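Long-range contacts in 4-amino-4-deoxy-L-arabinose transferase or related glycosyltransferases of PMT family (Cupriavidus metallidurans, PDB 5EZM), which probably transfers the pentose 4-amino-4-deoxy-L-arabinose from an undecaprenyl-phosphate carrier to lipid A, as a zinc-binding membrane enzyme of the GT-C fold: residues 372-376 / 438-442; 383-387 / 417-421; 423-427 / 441-446. One frame throughout, in Å; residues are numbered along the deposited sequence.

Contact 1 of 3, residues 372-376 / 438-442; sequences WGKQL and SVAVY. With MPG ([(Z)-octadec-9-enyl] (2R)-2,3-bis(oxidanyl)propanoate), chain I.
Sandwiched between two aliphatic groups, the indole of Trp372 carries Val439 CG2 over one face and Leu376 CG, offset toward the rim, over the other. Val439 CG2 lies 3.6 Å from the centroid of the five-membered ring of Trp372, a CH-pi contact. At the indole edge, near its plane, Trp372 NE1 makes a weak, bent hydrogen bond of 3.0 Å to Ser438 OG, whose stronger partner is the carbonyl of Ala427. The benzene-ring edge of the Trp372 indole, CZ2 and CH2, runs into one face of the Tyr442 ring. This is a T-shaped stack, with the planes at 89° and 4.8 Å between the centroid of the Tyr442 ring and that of the six-membered ring of Trp372. Here two transmembrane helices of the GT-C fold, 369-389 and 435-456, run nearly parallel (19°) with their local axes 11.6 Å apart, so side chains must span the gap. Trp372 does so by setting CG anti to the backbone N (chi1 -179°), which sends the indole across to the partner helix. Leu376 and Tyr442 pass side by side, running opposite ways, with Leu376 CD2 3.4 Å from Tyr442 CD1. Beyond its ring, Tyr442 OH is hydrogen-bonded to the carbonyl of Pro298. Away from this interface, Gln375 NE2, weakly hydrogen-bonded to Gly301 O, lies 3.5 Å from C7 of a bound MPG lipid.

Contact 2 of 3, residues 383-387 / 417-421; sequences AACGL and FVVML
Phe417 keeps CG anti to its own carbonyl carbon (chi1 -76°), and this sends the phenyl ring over to Gly386, where it lies face-on to the backbone. Leu387 makes the other choice, with CG anti to the backbone N (chi1 177°), which directs its two methyl groups away from the ring, toward Val418 and Leu421. The ring meets main chain: Gly386 CA stands over its centre, 3.5 Å from the Phe417 centroid, in a CH-pi contact. A side chain on Gly386 would run into the ring, so glycine is what permits this closeness. Next to it, Leu387 CB approaches Phe417 CB at 4.1 Å. Leu387 CD1 reaches Val418 CG2 at 3.7 Å, while Leu387 CD2 meets Leu421 CD1 at 4.0 Å. One turn earlier, Ala383 CB receives Leu421 CD2 at 3.8 Å. Helices 369-389 and 403-430, consecutive in the chain, thus form an antiparallel transmembrane pair, their local axes 8.8 Å apart at 153°. Met420, which touches Ala383 only lightly, also packs on Met446 and Phe450 of helix 435-456. Putting an alanine at Phe417 would probably open a gap over Gly386 CA and deprive the glycine of its aromatic cover. No hydrogen bond crosses between the segments, and Leu387 N bonds to Ala383 O within its own helix, which implies that between these segments the helices meet through dispersion, shape and one CH-pi contact.

Contact 3 of 3, residues 423-427 / 441-446; sequences GIAVA and VYAMGM
Gly423 O accepts the N-H of Ala427 at 2.9 Å, and CA of Tyr442 on the opposing helix faces that same oxygen. Gly423 and Ala427, four residues apart, form a small-xxx-small (GxxxA) pattern on the face of helix 403-430 that meets helix 435-456 in a transmembrane hairpin. The two helices are antiparallel (172°), and their local axes come within 7.9 Å. At the closest point glycine faces glycine, Gly423 CA lying 4.2 Å from Gly445 CA; a methyl group on either would collide with the other backbone. Ala427 is the second small residue, its CB resting 3.7 Å from Tyr442 CB. Larger side chains fill in around this backbone contact. Ile424 runs beside Tyr442 in the same direction, and Ile424 CG1 lies at the ring edge, 3.9 Å from Tyr442 CD1. Met446 bends at chi2 (-63°) and again at chi3, which brings Met446 CE to 3.6 Å from Ile424 CD1; its CG meanwhile sits over one face of the Tyr442 ring, offset toward the rim. Met379 of helix 369-389 packs on Ile424, Tyr442 and Met446 alike. On another side of the glycine pair, Val426 meets Val441 nearly perpendicular, with Val426 CG1 3.5 Å from Val441 CG1.

In the fold
Three consecutive transmembrane helices, 369-389, 403-430 and 435-456, are joined pairwise by these contacts, each helix serving two of them. Contacts 1 and 3 lie closest, with centres about 7 Å apart; they share Val441 and Tyr442 and are linked by a probable hydrogen bond from Ser438 OG to Ala427 O, 2.7 Å. Contact 2 lies about 15 Å from contact 1 and 11 Å from contact 3, centre to centre, and touches the latter where Met420 CB meets Met446 CE at 3.8 Å. All three lie away from the zinc site of Glu87, His268 and His270, but bound MPG lipids approach side chains in each.

Contact 1 of 3, residues 372-376 / 438-442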
ATOM      1  N   TRP A 372       4.563 -17.808  25.891  1.00 69.12           N
ATOM      2  CA  TRP A 372       4.055 -17.991  24.541  1.00 70.26           C
ATOM      3  C   TRP A 372       2.800 -18.851  24.542  1.00 73.00           C
ATOM      4  O   TRP A 372       1.907 -18.644  23.712  1.00 73.17           O
ATOM      5  CB  TRP A 372       5.121 -18.600  23.634  1.00 69.22           C
ATOM      6  CG  TRP A 372       4.611 -18.770  22.243  1.00 66.22           C
ATOM      7  CD1 TRP A 372       4.474 -19.939  21.553  1.00 65.99           C
ATOM      8  CD2 TRP A 372       4.117 -17.737  21.387  1.00 64.42           C
ATOM      9  NE1 TRP A 372       3.944 -19.694  20.309  1.00 64.16           N
ATOM     10  CE2 TRP A 372       3.713 -18.349  20.185  1.00 63.55           C
ATOM     11  CE3 TRP A 372       3.988 -16.350  21.515  1.00 64.73           C
ATOM     12  CZ2 TRP A 372       3.189 -17.624  19.118  1.00 63.15           C
ATOM     13  CZ3 TRP A 372       3.464 -15.631  20.458  1.00 63.92           C
ATOM     14  CH2 TRP A 372       3.074 -16.268  19.275  1.00 63.23           C
ATOM     15  N   GLY A 373       2.711 -19.813  25.465  1.00 72.14           N
ATOM     16  CA  GLY A 373       1.461 -20.538  25.633  1.00 71.75           C
ATOM     17  C   GLY A 373       0.300 -19.609  25.936  1.00 72.57           C
ATOM     18  O   GLY A 373      -0.776 -19.725  25.342  1.00 72.41           O
ATOM     19  N   LYS A 374       0.509 -18.667  26.865  1.00 72.71           N
ATOM     20  CA  LYS A 374      -0.501 -17.649  27.144  1.00 70.96           C
ATOM     21  C   LYS A 374      -0.922 -16.937  25.865  1.00 71.70           C
ATOM     22  O   LYS A 374      -2.120 -16.794  25.577  1.00 73.59           O
ATOM     23  CB  LYS A 374       0.032 -16.634  28.157  1.00 70.18           C
ATOM     24  CG  LYS A 374       0.442 -17.200  29.507  1.00 70.76           C
ATOM     25  CD  LYS A 374       1.077 -16.113  30.363  1.00 72.35           C
ATOM     26  CE  LYS A 374       1.212 -16.539  31.815  1.00 79.75           C
ATOM     27  NZ  LYS A 374       1.957 -17.817  31.959  1.00 84.55           N
ATOM     28  N   GLN A 375       0.061 -16.488  25.077  1.00 69.99           N
ATOM     29  CA  GLN A 375      -0.263 -15.802  23.829  1.00 68.13           C
ATOM     30  C   GLN A 375      -1.101 -16.684  22.909  1.00 69.60           C
ATOM     31  O   GLN A 375      -2.081 -16.219  22.317  1.00 68.41           O
ATOM     32  CB  GLN A 375       1.018 -15.353  23.126  1.00 67.45           C
ATOM     33  CG  GLN A 375       1.773 -14.266  23.864  1.00 70.00           C
ATOM     34  CD  GLN A 375       0.938 -13.017  24.063  1.00 72.96           C
ATOM     35  OE1 GLN A 375       0.094 -12.683  23.232  1.00 74.98           O
ATOM     36  NE2 GLN A 375       1.167 -12.322  25.171  1.00 74.90           N
ATOM     37  N   LEU A 376      -0.735 -17.963  22.786  1.00 72.05           N
ATOM     38  CA  LEU A 376      -1.487 -18.875  21.927  1.00 70.33           C
ATOM     39  C   LEU A 376      -2.921 -19.032  22.409  1.00 68.70           C
ATOM     40  O   LEU A 376      -3.846 -19.149  21.597  1.00 68.12           O
ATOM     41  CB  LEU A 376      -0.800 -20.239  21.871  1.00 71.73           C
ATOM     42  CG  LEU A 376       0.481 -20.331  21.051  1.00 70.91           C
ATOM     43  CD1 LEU A 376       1.086 -21.724  21.159  1.00 72.28           C
ATOM     44  CD2 LEU A 376       0.176 -19.984  19.613  1.00 67.84           C
ATOM     45  N   SER A 438       7.396 -22.912  17.593  1.00 74.53           N
ATOM     46  CA  SER A 438       5.984 -22.624  17.828  1.00 75.17           C
ATOM     47  C   SER A 438       5.596 -21.267  17.250  1.00 76.97           C
ATOM     48  O   SER A 438       4.564 -21.135  16.580  1.00 76.92           O
ATOM     49  CB  SER A 438       5.688 -22.681  19.329  1.00 74.93           C
ATOM     50  OG  SER A 438       4.302 -22.557  19.591  1.00 73.79           O
ATOM     51  N   VAL A 439       6.424 -20.247  17.489  1.00 77.85           N
ATOM     52  CA  VAL A 439       6.142 -18.913  16.966  1.00 74.81           C
ATOM     53  C   VAL A 439       6.212 -18.910  15.444  1.00 74.22           C
ATOM     54  O   VAL A 439       5.446 -18.205  14.779  1.00 75.23           O
ATOM     55  CB  VAL A 439       7.104 -17.880  17.586  1.00 73.26           C
ATOM     56  CG1 VAL A 439       6.865 -16.502  17.001  1.00 71.52           C
ATOM     57  CG2 VAL A 439       6.932 -17.831  19.089  1.00 74.52           C
ATOM     58  N   ALA A 440       7.121 -19.700  14.866  1.00 72.75           N
ATOM     59  CA  ALA A 440       7.237 -19.759  13.410  1.00 72.33           C
ATOM     60  C   ALA A 440       5.986 -20.360  12.780  1.00 73.01           C
ATOM     61  O   ALA A 440       5.429 -19.804  11.824  1.00 72.82           O
ATOM     62  CB  ALA A 440       8.476 -20.564  13.016  1.00 72.87           C
ATOM     63  N   VAL A 441       5.528 -21.500  13.306  1.00 72.86           N
ATOM     64  CA  VAL A 441       4.320 -22.132  12.784  1.00 68.80           C
ATOM     65  C   VAL A 441       3.108 -21.232  12.995  1.00 66.43           C
ATOM     66  O   VAL A 441       2.255 -21.093  12.110  1.00 64.23           O
ATOM     67  CB  VAL A 441       4.124 -23.511  13.439  1.00 69.25           C
ATOM     68  CG1 VAL A 441       2.821 -24.125  12.989  1.00 68.02           C
ATOM     69  CG2 VAL A 441       5.293 -24.425  13.102  1.00 70.97           C
ATOM     70  N   TYR A 442       3.018 -20.605  14.170  1.00 65.97           N
ATOM     71  CA  TYR A 442       1.909 -19.701  14.466  1.00 62.46           C
ATOM     72  C   TYR A 442       1.876 -18.529  13.489  1.00 64.71           C
ATOM     73  O   TYR A 442       0.823 -18.197  12.929  1.00 63.85           O
ATOM     74  CB  TYR A 442       2.037 -19.223  15.912  1.00 58.91           C
ATOM     75  CG  TYR A 442       1.273 -17.974  16.285  1.00 57.99           C
ATOM     76  CD1 TYR A 442      -0.014 -18.052  16.794  1.00 59.13           C
ATOM     77  CD2 TYR A 442       1.858 -16.718  16.168  1.00 58.52           C
ATOM     78  CE1 TYR A 442      -0.708 -16.914  17.157  1.00 60.18           C
ATOM     79  CE2 TYR A 442       1.174 -15.575  16.526  1.00 58.82           C
ATOM     80  CZ  TYR A 442      -0.109 -15.679  17.020  1.00 61.09           C
ATOM     81  OH  TYR A 442      -0.796 -14.544  17.379  1.00 62.41           O
TER
HETATM   82  C2  MPG I 608      -4.899 -11.385  24.227  1.00 83.58           C
HETATM   83  C3  MPG I 608      -3.835 -12.295  24.828  1.00 83.08           C
HETATM   84  C4  MPG I 608      -3.319 -11.774  26.159  1.00 81.37           C
HETATM   85  C5  MPG I 608      -2.117 -12.584  26.668  1.00 79.54           C
HETATM   86  C6  MPG I 608      -1.455 -11.923  27.886  1.00 79.57           C
HETATM   87  C7  MPG I 608      -0.219 -12.700  28.372  1.00 81.97           C
HETATM   88  C8  MPG I 608       0.515 -11.975  29.525  1.00 83.46           C
HETATM   89  C1  MPG I 608      -5.213 -11.752  22.775  1.00 83.29           C

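Contact 2 of 3, residues 383-387 / 417-421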
ATOM      1  N   ALA A 383      -9.327 -15.460  17.650  1.00 71.64           N
ATOM      2  CA  ALA A 383      -9.564 -16.029  16.324  1.00 68.35           C
ATOM      3  C   ALA A 383     -10.860 -16.836  16.289  1.00 69.49           C
ATOM      4  O   ALA A 383     -11.592 -16.800  15.294  1.00 70.32           O
ATOM      5  CB  ALA A 383      -8.383 -16.896  15.893  1.00 67.48           C
ATOM      6  N   ALA A 384     -11.162 -17.566  17.366  1.00 70.99           N
ATOM      7  CA  ALA A 384     -12.441 -18.268  17.436  1.00 72.91           C
ATOM      8  C   ALA A 384     -13.609 -17.286  17.432  1.00 76.16           C
ATOM      9  O   ALA A 384     -14.667 -17.566  16.854  1.00 75.56           O
ATOM     10  CB  ALA A 384     -12.486 -19.159  18.678  1.00 71.52           C
ATOM     11  N   CYS A 385     -13.434 -16.128  18.074  1.00 77.04           N
ATOM     12  CA  CYS A 385     -14.459 -15.093  18.011  1.00 78.55           C
ATOM     13  C   CYS A 385     -14.610 -14.556  16.594  1.00 76.79           C
ATOM     14  O   CYS A 385     -15.724 -14.248  16.158  1.00 75.81           O
ATOM     15  CB  CYS A 385     -14.128 -13.962  18.984  1.00 80.68           C
ATOM     16  SG  CYS A 385     -14.381 -14.387  20.719  1.00 83.70           S
ATOM     17  N   GLY A 386     -13.500 -14.427  15.864  1.00 76.08           N
ATOM     18  CA  GLY A 386     -13.596 -14.069  14.460  1.00 74.45           C
ATOM     19  C   GLY A 386     -14.364 -15.101  13.658  1.00 75.41           C
ATOM     20  O   GLY A 386     -15.143 -14.756  12.766  1.00 76.66           O
ATOM     21  N   LEU A 387     -14.164 -16.383  13.975  1.00 74.75           N
ATOM     22  CA  LEU A 387     -14.906 -17.441  13.297  1.00 75.32           C
ATOM     23  C   LEU A 387     -16.398 -17.350  13.596  1.00 79.80           C
ATOM     24  O   LEU A 387     -17.229 -17.488  12.689  1.00 79.33           O
ATOM     25  CB  LEU A 387     -14.357 -18.808  13.709  1.00 75.18           C
ATOM     26  CG  LEU A 387     -15.068 -20.043  13.158  1.00 74.53           C
ATOM     27  CD1 LEU A 387     -15.034 -20.040  11.639  1.00 75.43           C
ATOM     28  CD2 LEU A 387     -14.435 -21.310  13.708  1.00 72.29           C
ATOM     29  N   PHE A 417     -10.204 -17.475   9.456  1.00 60.62           N
ATOM     30  CA  PHE A 417     -10.064 -17.712  10.889  1.00 63.87           C
ATOM     31  C   PHE A 417      -9.859 -19.191  11.195  1.00 66.17           C
ATOM     32  O   PHE A 417      -9.222 -19.532  12.200  1.00 67.04           O
ATOM     33  CB  PHE A 417     -11.272 -17.157  11.643  1.00 65.72           C
ATOM     34  CG  PHE A 417     -11.253 -15.661  11.787  1.00 65.03           C
ATOM     35  CD1 PHE A 417     -10.298 -15.043  12.579  1.00 63.94           C
ATOM     36  CD2 PHE A 417     -12.180 -14.874  11.124  1.00 65.73           C
ATOM     37  CE1 PHE A 417     -10.271 -13.668  12.710  1.00 64.84           C
ATOM     38  CE2 PHE A 417     -12.158 -13.496  11.250  1.00 66.29           C
ATOM     39  CZ  PHE A 417     -11.203 -12.892  12.045  1.00 66.06           C
ATOM     40  N   VAL A 418     -10.360 -20.082  10.336  1.00 66.40           N
ATOM     41  CA  VAL A 418     -10.156 -21.509  10.565  1.00 67.93           C
ATOM     42  C   VAL A 418      -8.685 -21.873  10.385  1.00 70.05           C
ATOM     43  O   VAL A 418      -8.107 -22.591  11.208  1.00 73.91           O
ATOM     44  CB  VAL A 418     -11.070 -22.348   9.654  1.00 64.48           C
ATOM     45  CG1 VAL A 418     -10.591 -23.791   9.601  1.00 62.55           C
ATOM     46  CG2 VAL A 418     -12.498 -22.306  10.170  1.00 63.61           C
ATOM     47  N   VAL A 419      -8.050 -21.377   9.319  1.00 67.29           N
ATOM     48  CA  VAL A 419      -6.636 -21.691   9.132  1.00 67.51           C
ATOM     49  C   VAL A 419      -5.798 -21.016  10.213  1.00 66.78           C
ATOM     50  O   VAL A 419      -4.778 -21.570  10.650  1.00 68.28           O
ATOM     51  CB  VAL A 419      -6.162 -21.329   7.705  1.00 66.14           C
ATOM     52  CG1 VAL A 419      -6.486 -19.906   7.362  1.00 66.40           C
ATOM     53  CG2 VAL A 419      -4.667 -21.570   7.546  1.00 64.78           C
ATOM     54  N   MET A 420      -6.218 -19.838  10.688  1.00 64.58           N
ATOM     55  CA  MET A 420      -5.567 -19.260  11.862  1.00 67.75           C
ATOM     56  C   MET A 420      -5.633 -20.217  13.048  1.00 69.80           C
ATOM     57  O   MET A 420      -4.623 -20.464  13.720  1.00 71.04           O
ATOM     58  CB  MET A 420      -6.208 -17.923  12.228  1.00 71.61           C
ATOM     59  CG  MET A 420      -5.945 -16.805  11.244  1.00 74.53           C
ATOM     60  SD  MET A 420      -6.711 -15.262  11.777  1.00 76.68           S
ATOM     61  CE  MET A 420      -6.621 -14.309  10.262  1.00 76.66           C
ATOM     62  N   LEU A 421      -6.818 -20.773  13.313  1.00 70.37           N
ATOM     63  CA  LEU A 421      -6.966 -21.699  14.432  1.00 71.63           C
ATOM     64  C   LEU A 421      -6.106 -22.943  14.243  1.00 73.44           C
ATOM     65  O   LEU A 421      -5.505 -23.441  15.200  1.00 75.05           O
ATOM     66  CB  LEU A 421      -8.434 -22.085  14.605  1.00 71.45           C
ATOM     67  CG  LEU A 421      -9.336 -21.007  15.199  1.00 71.87           C
ATOM     68  CD1 LEU A 421     -10.780 -21.482  15.244  1.00 72.67           C
ATOM     69  CD2 LEU A 421      -8.847 -20.628  16.586  1.00 73.52           C
TER

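Contact 3 of 3, residues 423-427 / 441-446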
ATOM      1  N   GLY A 423      -3.221 -23.189  12.534  1.00 68.02           N
ATOM      2  CA  GLY A 423      -1.856 -22.789  12.838  1.00 65.21           C
ATOM      3  C   GLY A 423      -1.604 -22.639  14.328  1.00 64.94           C
ATOM      4  O   GLY A 423      -0.546 -23.027  14.829  1.00 64.99           O
ATOM      5  N   ILE A 424      -2.576 -22.081  15.055  1.00 63.05           N
ATOM      6  CA  ILE A 424      -2.433 -21.948  16.504  1.00 63.21           C
ATOM      7  C   ILE A 424      -2.343 -23.321  17.157  1.00 67.91           C
ATOM      8  O   ILE A 424      -1.516 -23.550  18.053  1.00 69.13           O
ATOM      9  CB  ILE A 424      -3.599 -21.122  17.077  1.00 62.12           C
ATOM     10  CG1 ILE A 424      -3.504 -19.669  16.610  1.00 56.96           C
ATOM     11  CG2 ILE A 424      -3.634 -21.205  18.605  1.00 64.07           C
ATOM     12  CD1 ILE A 424      -4.656 -18.819  17.076  1.00 55.22           C
ATOM     13  N   ALA A 425      -3.179 -24.260  16.708  1.00 67.88           N
ATOM     14  CA  ALA A 425      -3.198 -25.595  17.298  1.00 66.91           C
ATOM     15  C   ALA A 425      -1.879 -26.322  17.065  1.00 65.43           C
ATOM     16  O   ALA A 425      -1.281 -26.866  18.003  1.00 66.98           O
ATOM     17  CB  ALA A 425      -4.367 -26.398  16.729  1.00 66.53           C
ATOM     18  N   VAL A 426      -1.405 -26.342  15.817  1.00 62.50           N
ATOM     19  CA  VAL A 426      -0.149 -27.033  15.546  1.00 65.97           C
ATOM     20  C   VAL A 426       1.020 -26.312  16.215  1.00 71.19           C
ATOM     21  O   VAL A 426       1.999 -26.951  16.622  1.00 73.27           O
ATOM     22  CB  VAL A 426       0.060 -27.205  14.027  1.00 60.58           C
ATOM     23  CG1 VAL A 426      -0.154 -25.904  13.304  1.00 60.61           C
ATOM     24  CG2 VAL A 426       1.445 -27.754  13.731  1.00 58.43           C
ATOM     25  N   ALA A 427       0.933 -24.988  16.374  1.00 72.25           N
ATOM     26  CA  ALA A 427       1.957 -24.276  17.133  1.00 72.58           C
ATOM     27  C   ALA A 427       1.977 -24.735  18.586  1.00 75.56           C
ATOM     28  O   ALA A 427       3.052 -24.931  19.172  1.00 76.76           O
ATOM     29  CB  ALA A 427       1.728 -22.768  17.051  1.00 69.23           C
ATOM     30  N   VAL A 441       5.528 -21.500  13.306  1.00 72.86           N
ATOM     31  CA  VAL A 441       4.320 -22.132  12.784  1.00 68.80           C
ATOM     32  C   VAL A 441       3.108 -21.232  12.995  1.00 66.43           C
ATOM     33  O   VAL A 441       2.255 -21.093  12.110  1.00 64.23           O
ATOM     34  CB  VAL A 441       4.124 -23.511  13.439  1.00 69.25           C
ATOM     35  CG1 VAL A 441       2.821 -24.125  12.989  1.00 68.02           C
ATOM     36  CG2 VAL A 441       5.293 -24.425  13.102  1.00 70.97           C
ATOM     37  N   TYR A 442       3.018 -20.605  14.170  1.00 65.97           N
ATOM     38  CA  TYR A 442       1.909 -19.701  14.466  1.00 62.46           C
ATOM     39  C   TYR A 442       1.876 -18.529  13.489  1.00 64.71           C
ATOM     40  O   TYR A 442       0.823 -18.197  12.929  1.00 63.85           O
ATOM     41  CB  TYR A 442       2.037 -19.223  15.912  1.00 58.91           C
ATOM     42  CG  TYR A 442       1.273 -17.974  16.285  1.00 57.99           C
ATOM     43  CD1 TYR A 442      -0.014 -18.052  16.794  1.00 59.13           C
ATOM     44  CD2 TYR A 442       1.858 -16.718  16.168  1.00 58.52           C
ATOM     45  CE1 TYR A 442      -0.708 -16.914  17.157  1.00 60.18           C
ATOM     46  CE2 TYR A 442       1.174 -15.575  16.526  1.00 58.82           C
ATOM     47  CZ  TYR A 442      -0.109 -15.679  17.020  1.00 61.09           C
ATOM     48  OH  TYR A 442      -0.796 -14.544  17.379  1.00 62.41           O
ATOM     49  N   ALA A 443       3.029 -17.896  13.261  1.00 65.67           N
ATOM     50  CA  ALA A 443       3.095 -16.775  12.329  1.00 63.03           C
ATOM     51  C   ALA A 443       2.761 -17.211  10.909  1.00 61.92           C
ATOM     52  O   ALA A 443       2.113 -16.468  10.163  1.00 61.63           O
ATOM     53  CB  ALA A 443       4.481 -16.132  12.376  1.00 64.08           C
ATOM     54  N   MET A 444       3.205 -18.408  10.510  1.00 61.18           N
ATOM     55  CA  MET A 444       2.838 -18.921   9.192  1.00 59.75           C
ATOM     56  C   MET A 444       1.329 -19.117   9.081  1.00 59.50           C
ATOM     57  O   MET A 444       0.721 -18.775   8.056  1.00 56.80           O
ATOM     58  CB  MET A 444       3.572 -20.232   8.914  1.00 60.89           C
ATOM     59  CG  MET A 444       3.115 -20.946   7.654  1.00 63.06           C
ATOM     60  SD  MET A 444       3.455 -20.019   6.144  1.00 64.60           S
ATOM     61  CE  MET A 444       5.238 -20.147   6.043  1.00 64.65           C
ATOM     62  N   GLY A 445       0.706 -19.655  10.131  1.00 60.00           N
ATOM     63  CA  GLY A 445      -0.739 -19.807  10.119  1.00 62.15           C
ATOM     64  C   GLY A 445      -1.459 -18.478  10.017  1.00 64.25           C
ATOM     65  O   GLY A 445      -2.423 -18.341   9.261  1.00 63.55           O
ATOM     66  N   MET A 446      -0.996 -17.477  10.772  1.00 66.75           N
ATOM     67  CA  MET A 446      -1.597 -16.149  10.697  1.00 63.94           C
ATOM     68  C   MET A 446      -1.449 -15.561   9.301  1.00 62.50           C
ATOM     69  O   MET A 446      -2.410 -15.029   8.734  1.00 60.75           O
ATOM     70  CB  MET A 446      -0.959 -15.226  11.736  1.00 65.09           C
ATOM     71  CG  MET A 446      -1.359 -15.546  13.154  1.00 70.23           C
ATOM     72  SD  MET A 446      -3.128 -15.319  13.373  1.00 75.20           S
ATOM     73  CE  MET A 446      -3.481 -16.645  14.514  1.00 78.01           C
TER